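Local structure of methylmalonyl-CoA carboxyltransferase 5S subunit (Propionibacterium freudenreichii subsp. shermanii, 1RQB) at residues Q100-G105 with V133-D138. The protein catalyses the transfer of a carboxyl group from the biotin of the 1.3S subunit to pyruvate, forming oxaloacetate, with a cobalt ion in its active site. Residues are numbered along the deposited sequence; the frame is centred on the assembly and turned at random.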
# COMPACT_ATOMS: atom_id res chain seq x y z
N GLN A 100 16.80 5.72 18.33
CA GLN A 100 16.63 7.02 17.66
C GLN A 100 15.35 7.69 18.13
O GLN A 100 14.36 7.02 18.45
CB GLN A 100 16.57 6.77 16.15
CG GLN A 100 16.45 8.01 15.29
CD GLN A 100 16.70 7.71 13.82
OE1 GLN A 100 17.63 6.99 13.47
NE2 GLN A 100 15.86 8.26 12.94
N MSE A 101 15.37 9.02 18.20
CA MSE A 101 14.18 9.79 18.60
C MSE A 101 14.01 10.97 17.64
O MSE A 101 14.94 11.33 16.92
CB MSE A 101 14.32 10.37 20.02
CG MSE A 101 15.35 11.50 20.15
SE MSE A 101 15.24 12.46 21.88
CE MSE A 101 13.36 12.95 21.81
N LEU A 102 12.81 11.52 17.64
CA LEU A 102 12.47 12.71 16.85
C LEU A 102 12.32 13.85 17.85
O LEU A 102 11.56 13.74 18.81
CB LEU A 102 11.14 12.51 16.10
CG LEU A 102 10.71 13.72 15.25
CD1 LEU A 102 11.67 13.87 14.08
CD2 LEU A 102 9.27 13.56 14.75
N LEU A 103 13.07 14.94 17.65
CA LEU A 103 13.06 16.08 18.57
C LEU A 103 12.84 17.37 17.78
O LEU A 103 13.60 17.66 16.85
CB LEU A 103 14.42 16.14 19.29
CG LEU A 103 14.58 17.21 20.36
CD1 LEU A 103 13.63 16.92 21.53
CD2 LEU A 103 16.03 17.23 20.83
N ARG A 104 11.83 18.16 18.15
CA ARG A 104 11.51 19.36 17.37
C ARG A 104 12.33 20.58 17.81
O ARG A 104 11.80 21.60 18.23
CB ARG A 104 10.00 19.63 17.43
CG ARG A 104 9.53 20.72 16.44
CD ARG A 104 8.01 20.73 16.26
NE ARG A 104 7.26 21.06 17.48
CZ ARG A 104 6.71 22.25 17.70
NH1 ARG A 104 6.82 23.22 16.80
NH2 ARG A 104 6.02 22.47 18.81
N GLY A 105 13.65 20.46 17.67
CA GLY A 105 14.54 21.56 18.00
C GLY A 105 14.34 22.30 19.31
O GLY A 105 14.25 21.70 20.38
N VAL A 133 20.74 8.25 18.47
CA VAL A 133 20.57 9.13 17.30
C VAL A 133 19.44 10.13 17.58
O VAL A 133 18.34 9.75 17.98
CB VAL A 133 20.20 8.30 16.03
CG1 VAL A 133 20.00 9.23 14.84
CG2 VAL A 133 21.29 7.28 15.73
N PHE A 134 19.74 11.40 17.37
CA PHE A 134 18.73 12.45 17.58
C PHE A 134 18.36 13.10 16.25
O PHE A 134 19.16 13.79 15.63
CB PHE A 134 19.28 13.55 18.50
CG PHE A 134 19.53 13.12 19.92
CD1 PHE A 134 20.65 12.36 20.26
CD2 PHE A 134 18.65 13.52 20.94
CE1 PHE A 134 20.90 12.01 21.61
CE2 PHE A 134 18.89 13.18 22.27
CZ PHE A 134 20.02 12.42 22.60
N ARG A 135 17.14 12.86 15.79
CA ARG A 135 16.70 13.51 14.55
C ARG A 135 16.09 14.85 14.95
O ARG A 135 14.98 14.91 15.49
CB ARG A 135 15.69 12.64 13.79
CG ARG A 135 15.11 13.32 12.55
CD ARG A 135 14.23 12.36 11.74
NE ARG A 135 15.03 11.30 11.13
CZ ARG A 135 14.53 10.24 10.51
NH1 ARG A 135 13.21 10.08 10.42
NH2 ARG A 135 15.34 9.36 9.94
N VAL A 136 16.83 15.93 14.73
CA VAL A 136 16.37 17.27 15.13
C VAL A 136 15.70 17.96 13.95
O VAL A 136 16.29 18.05 12.87
CB VAL A 136 17.57 18.13 15.60
CG1 VAL A 136 17.06 19.45 16.16
CG2 VAL A 136 18.37 17.37 16.67
N PHE A 137 14.47 18.44 14.13
CA PHE A 137 13.80 19.13 13.02
C PHE A 137 13.09 20.40 13.49
O PHE A 137 12.94 20.65 14.68
CB PHE A 137 12.82 18.17 12.30
CG PHE A 137 11.46 18.06 12.95
CD1 PHE A 137 10.35 18.67 12.38
CD2 PHE A 137 11.28 17.33 14.12
CE1 PHE A 137 9.08 18.57 12.97
CE2 PHE A 137 10.02 17.22 14.72
CZ PHE A 137 8.92 17.84 14.15
N ASP A 138 12.71 21.21 12.52
CA ASP A 138 11.95 22.44 12.77
C ASP A 138 10.82 22.50 11.74
O ASP A 138 11.06 22.34 10.54
CB ASP A 138 12.84 23.67 12.62
CG ASP A 138 12.08 24.96 12.88
OD1 ASP A 138 11.79 25.26 14.06
OD2 ASP A 138 11.75 25.66 11.90
O HOH W 1 9.00 23.68 14.95
O HOH W 2 11.82 23.99 16.63
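Met101 is bridged to Phe134 on neighbouring parallel strands of a TIM barrel, joined through helix 116-128 as a beta-alpha-beta unit, and the pair illustrates how such strands satisfy their backbones. Met101 N donates to Val133 O, Arg135 N to Met101 O (2.9 Å), Leu103 N to Arg135 O (2.9 Å) and Phe137 N to Leu103 O, which also receives a weak bond from Gly105 N as the chain turns at Arg104.

Inside the barrel, Gln100 reaches across with CG anti to the backbone N (chi1 -178°). Its OE1 packs on Val133 CG1 and is hydrogen-bonded to Ser63 OG, while NE2 lies above one face of the Arg135 guanidinium, 3.2 Å from NH2; both nitrogens are donors, so no hydrogen bond joins them. Arg135 NE is hydrogen-bonded to Gln161 OE1, NH1 forms a salt bridge with Asp250 OD2, and the side chain also touches His226, a cobalt ligand. An alanine at Gln100 would probably leave Ser63 OG without this partner and Arg135 without the amide over its guanidinium.

On the helix-facing side, SE of Met101, present as selenomethionine, makes an oblique Met-aromatic contact with Phe134. At the C-terminal end, Leu102 CD1 meets Phe137 CD2 at 3.5 Å, and Arg104 CG sits over that ring's face, 4.0 Å from its centroid.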